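Local coordinates for protein ATP-dependent helicase FUN30 (Saccharomyces cerevisiae S288c, PDB 5GN1) that remodels nucleosomes with the energy of ATP hydrolysis, supporting DNA end resection at double-strand breaks and heterochromatin organization, at residues E57-Q62 against L112-F117; K68-V73 against M105-A110. One frame throughout, in Å; residues are numbered along the deposited sequence.

Overall arrangement
Both contacts lie in the C-terminal part of the Fun30 ATPase domain and share helix 60-82, which follows edge strand 49-56 of the parallel sheet. Interaction 1 holds the start of this helix against the loop after helix 100-110. Interaction 2 lies two to three turns further along, where it runs antiparallel to helix 100-110. Along the chain, both segments of interaction 2 fall between the two segments of interaction 1. Their centres are about 11 Å apart, and they touch: the side chain of Gln62 probably bonds to Ala110 O, and Phe117 packs on helix 100-110. Together they join helix 60-82 to helix 100-110 and the loop after it, in the same domain as the RecA-like sheet.

Interaction 1 of 2, residues E57-Q62 against L112-F117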
# COMPACT_ATOMS: atom_id res chain seq x y z
N GLU A 57 -14.19 -2.83 -4.62
CA GLU A 57 -14.19 -4.17 -5.10
C GLU A 57 -12.83 -4.51 -5.66
O GLU A 57 -12.10 -3.67 -6.05
CB GLU A 57 -15.15 -4.30 -6.26
CG GLU A 57 -16.65 -4.26 -6.00
CD GLU A 57 -17.21 -5.43 -5.18
OE1 GLU A 57 -18.00 -5.18 -4.31
OE2 GLU A 57 -16.87 -6.58 -5.41
N LEU A 58 -12.53 -5.78 -5.70
CA LEU A 58 -11.37 -6.30 -6.42
C LEU A 58 -11.64 -6.21 -7.92
O LEU A 58 -12.59 -6.83 -8.42
CB LEU A 58 -11.10 -7.75 -6.02
CG LEU A 58 -10.72 -8.09 -4.57
CD1 LEU A 58 -10.89 -9.59 -4.30
CD2 LEU A 58 -9.27 -7.68 -4.32
N ASN A 59 -10.81 -5.48 -8.66
CA ASN A 59 -11.00 -5.52 -10.10
C ASN A 59 -10.51 -6.88 -10.63
O ASN A 59 -10.14 -7.79 -9.87
CB ASN A 59 -10.35 -4.30 -10.76
CG ASN A 59 -8.81 -4.37 -10.85
OD1 ASN A 59 -8.17 -5.36 -10.49
ND2 ASN A 59 -8.23 -3.28 -11.33
N ALA A 60 -10.57 -7.05 -11.95
CA ALA A 60 -10.26 -8.35 -12.54
C ALA A 60 -8.82 -8.77 -12.27
O ALA A 60 -8.56 -9.92 -11.87
CB ALA A 60 -10.53 -8.32 -14.05
N ILE A 61 -7.87 -7.85 -12.47
CA ILE A 61 -6.46 -8.15 -12.23
C ILE A 61 -6.23 -8.52 -10.77
O ILE A 61 -5.50 -9.47 -10.47
CB ILE A 61 -5.58 -6.95 -12.62
CG1 ILE A 61 -5.98 -6.38 -13.98
CG2 ILE A 61 -4.11 -7.35 -12.59
CD1 ILE A 61 -5.48 -4.94 -14.19
N GLN A 62 -6.86 -7.77 -9.84
CA GLN A 62 -6.72 -8.07 -8.42
C GLN A 62 -7.33 -9.42 -8.08
O GLN A 62 -6.78 -10.17 -7.26
CB GLN A 62 -7.38 -6.99 -7.57
CG GLN A 62 -6.77 -5.60 -7.67
CD GLN A 62 -7.62 -4.58 -6.94
OE1 GLN A 62 -8.51 -3.96 -7.53
NE2 GLN A 62 -7.40 -4.45 -5.63
N LEU A 112 -5.10 -4.07 -2.20
CA LEU A 112 -4.73 -2.67 -2.41
C LEU A 112 -4.43 -2.34 -3.86
O LEU A 112 -5.00 -1.39 -4.41
CB LEU A 112 -3.50 -2.32 -1.55
CG LEU A 112 -3.75 -2.50 -0.06
CD1 LEU A 112 -2.50 -2.21 0.78
CD2 LEU A 112 -4.94 -1.63 0.35
N HIS A 113 -3.51 -3.07 -4.50
CA HIS A 113 -3.04 -2.68 -5.82
C HIS A 113 -2.25 -3.79 -6.52
O HIS A 113 -1.32 -4.36 -5.92
CB HIS A 113 -2.18 -1.42 -5.72
CG HIS A 113 -2.21 -0.60 -6.97
ND1 HIS A 113 -1.67 -1.04 -8.16
CD2 HIS A 113 -2.73 0.62 -7.22
CE1 HIS A 113 -1.87 -0.13 -9.09
NE2 HIS A 113 -2.52 0.89 -8.55
N PRO A 114 -2.59 -4.12 -7.77
CA PRO A 114 -1.81 -5.12 -8.52
C PRO A 114 -0.34 -4.80 -8.64
O PRO A 114 0.48 -5.72 -8.71
CB PRO A 114 -2.47 -5.11 -9.90
CG PRO A 114 -3.90 -4.71 -9.64
CD PRO A 114 -3.85 -3.75 -8.45
N LEU A 115 0.03 -3.52 -8.69
CA LEU A 115 1.43 -3.20 -8.92
C LEU A 115 2.29 -3.43 -7.69
O LEU A 115 3.48 -3.11 -7.72
CB LEU A 115 1.60 -1.75 -9.40
CG LEU A 115 0.92 -1.43 -10.73
CD1 LEU A 115 1.26 0.01 -11.18
CD2 LEU A 115 1.29 -2.45 -11.81
N LEU A 116 1.71 -3.94 -6.60
CA LEU A 116 2.47 -4.42 -5.46
C LEU A 116 2.98 -5.84 -5.68
O LEU A 116 3.51 -6.46 -4.75
CB LEU A 116 1.61 -4.38 -4.19
CG LEU A 116 1.12 -3.00 -3.75
CD1 LEU A 116 0.08 -3.14 -2.64
CD2 LEU A 116 2.31 -2.12 -3.34
N PHE A 117 2.80 -6.36 -6.89
CA PHE A 117 3.18 -7.71 -7.27
C PHE A 117 3.90 -7.65 -8.60
O PHE A 117 3.76 -6.69 -9.36
CB PHE A 117 1.96 -8.65 -7.40
CG PHE A 117 1.22 -8.86 -6.12
CD1 PHE A 117 0.30 -7.92 -5.67
CD2 PHE A 117 1.43 -10.00 -5.36
CE1 PHE A 117 -0.38 -8.09 -4.49
CE2 PHE A 117 0.74 -10.18 -4.16
CZ PHE A 117 -0.16 -9.23 -3.74
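Leu112 meets Gln62 loosely: its carbonyl carbon lies 4.1 Å from Gln62 NE2. That amide nitrogen bonds instead to Ala110 O, at the end of helix 100-110. His113 points its CB away from residues 57-62. Its ND1 accepts from Leu115 N in the ring plane (3.1 Å), and its NE2 bonds to Trp181 O. Pro114 makes the largest contribution. Its CD lies 3.5 Å from Gln62 CG, and the two side chains cross obliquely. Its CB meets Ile61 CG2 at 3.9 Å, with those side chains at about a right angle. Ile61 CG1 sits beside the backbone N (chi1 -46°), which leaves CG2 anti to that N. Phe117 N then closes the short 3-10 turn onto Pro114 O.

Gln62 is also tied within its own segment. Asn59 N donates to Gln62 OE1 (3.0 Å) from above the amide plane, and the same oxygen takes Gly185 N. In return Gln62 N donates to Asn59 OD1 (2.8 Å). An alanine at Gln62 would probably leave Asn59 N, Gly185 N and Ala110 O without this partner and open a gap beside the Pro114 ring. The reciprocal pair is a capping box, with Asn59 as N-cap of helix 60-82.

Interaction 2 of 2, residues K68-V73 against M105-A110; sequences KEIQIV and MALRKA
Leu107 reaches from helix 100-110 into the groove lined by Glu69, Ile70 and Val73 of helix 60-82. Its CG is anti to the carbonyl carbon (chi1 -64°), and the two methyls beyond it share the work. CD2 meets Glu69 CB at 3.6 Å and Ile70 CD1 at 3.9 Å. CD1 approaches Val73 CG2 more loosely, at 4.3 Å. The side chains of Leu107 and Ile70 cross at about a right angle, and both CG1 and CD1 of Ile70 touch CD2.

Glu69 lies on Ala106. Its chain bends at chi2 (-61°), which turns CD back over the small residue. The carboxylate then touches the Ala106 methyl, with OE1 3.3 Å from Ala106 CB. This is a van der Waals contact, and Ala106 meets it with its CB alone.

The local helix axes come within 9.9 Å and run antiparallel, at 163°. Leu103, one turn before Leu107 on helix 100-110, also touches Glu69 and Val73. Tyr66 of helix 60-82 packs on Leu107 and Ala110. Helix 345-359 also packs here, with Ile355 touching both Ile70 and Leu107.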
# COMPACT_ATOMS: atom_id res chain seq x y z
N LYS A 68 -4.89 -16.56 -6.63
CA LYS A 68 -3.62 -17.27 -6.57
C LYS A 68 -3.11 -17.38 -5.14
O LYS A 68 -2.67 -18.45 -4.70
CB LYS A 68 -2.56 -16.58 -7.43
CG LYS A 68 -2.54 -16.96 -8.90
CD LYS A 68 -1.41 -16.23 -9.63
CE LYS A 68 -1.50 -14.71 -9.46
NZ LYS A 68 -0.69 -13.92 -10.45
N GLU A 69 -3.14 -16.27 -4.40
CA GLU A 69 -2.70 -16.30 -3.00
C GLU A 69 -3.59 -17.19 -2.15
O GLU A 69 -3.10 -17.88 -1.24
CB GLU A 69 -2.68 -14.88 -2.42
CG GLU A 69 -1.59 -14.00 -2.99
CD GLU A 69 -0.19 -14.55 -2.73
OE1 GLU A 69 0.03 -15.17 -1.66
OE2 GLU A 69 0.66 -14.39 -3.62
N ILE A 70 -4.90 -17.16 -2.41
CA ILE A 70 -5.81 -18.00 -1.63
C ILE A 70 -5.54 -19.47 -1.92
O ILE A 70 -5.67 -20.31 -1.03
CB ILE A 70 -7.28 -17.62 -1.92
CG1 ILE A 70 -7.62 -16.28 -1.26
CG2 ILE A 70 -8.24 -18.71 -1.43
CD1 ILE A 70 -7.81 -16.36 0.26
N GLN A 71 -5.12 -19.79 -3.12
CA GLN A 71 -4.78 -21.16 -3.46
C GLN A 71 -3.55 -21.59 -2.66
O GLN A 71 -3.53 -22.68 -2.14
CB GLN A 71 -4.54 -21.32 -4.95
CG GLN A 71 -4.32 -22.76 -5.41
CD GLN A 71 -4.25 -22.94 -6.92
OE1 GLN A 71 -4.45 -21.99 -7.69
NE2 GLN A 71 -3.95 -24.17 -7.36
N ILE A 72 -2.54 -20.73 -2.54
CA ILE A 72 -1.37 -21.05 -1.72
C ILE A 72 -1.79 -21.22 -0.27
O ILE A 72 -1.36 -22.16 0.41
CB ILE A 72 -0.28 -19.98 -1.89
CG1 ILE A 72 0.11 -19.86 -3.36
CG2 ILE A 72 0.94 -20.35 -1.08
CD1 ILE A 72 1.09 -18.72 -3.66
N VAL A 73 -2.68 -20.34 0.22
CA VAL A 73 -3.20 -20.46 1.58
C VAL A 73 -3.82 -21.83 1.80
O VAL A 73 -3.64 -22.45 2.86
CB VAL A 73 -4.23 -19.34 1.86
CG1 VAL A 73 -4.90 -19.59 3.19
CG2 VAL A 73 -3.55 -17.97 1.86
N MET A 105 0.10 -11.11 4.48
CA MET A 105 0.64 -9.89 3.91
C MET A 105 0.33 -9.78 2.43
O MET A 105 -0.05 -8.72 1.94
CB MET A 105 2.16 -9.82 4.15
CG MET A 105 2.78 -8.64 3.45
SD MET A 105 2.24 -7.11 4.24
CE MET A 105 3.56 -6.96 5.45
N ALA A 106 0.50 -10.89 1.70
CA ALA A 106 0.20 -10.89 0.27
C ALA A 106 -1.28 -10.63 0.01
O ALA A 106 -1.63 -9.92 -0.94
CB ALA A 106 0.63 -12.23 -0.34
N LEU A 107 -2.18 -11.20 0.83
CA LEU A 107 -3.60 -10.92 0.65
C LEU A 107 -3.91 -9.45 0.89
O LEU A 107 -4.72 -8.85 0.17
CB LEU A 107 -4.45 -11.79 1.58
CG LEU A 107 -4.43 -13.31 1.38
CD1 LEU A 107 -5.17 -14.00 2.50
CD2 LEU A 107 -4.99 -13.72 0.03
N ARG A 108 -3.28 -8.85 1.91
CA ARG A 108 -3.48 -7.43 2.17
C ARG A 108 -3.06 -6.59 0.96
O ARG A 108 -3.80 -5.71 0.52
CB ARG A 108 -2.71 -7.02 3.43
CG ARG A 108 -3.27 -7.67 4.69
CD ARG A 108 -2.49 -7.31 5.95
NE ARG A 108 -2.43 -5.86 6.16
CZ ARG A 108 -1.62 -5.28 7.04
NH1 ARG A 108 -0.82 -6.01 7.79
NH2 ARG A 108 -1.61 -3.95 7.16
N LYS A 109 -1.87 -6.87 0.41
CA LYS A 109 -1.39 -6.12 -0.75
C LYS A 109 -2.29 -6.32 -1.97
O LYS A 109 -2.53 -5.37 -2.73
CB LYS A 109 0.04 -6.54 -1.07
CG LYS A 109 1.03 -6.07 -0.03
CD LYS A 109 2.42 -6.67 -0.28
CE LYS A 109 3.46 -5.97 0.58
NZ LYS A 109 4.79 -6.61 0.38
N ALA A 110 -2.78 -7.54 -2.19
CA ALA A 110 -3.66 -7.76 -3.34
C ALA A 110 -4.97 -7.00 -3.20
O ALA A 110 -5.54 -6.57 -4.21
CB ALA A 110 -3.91 -9.27 -3.52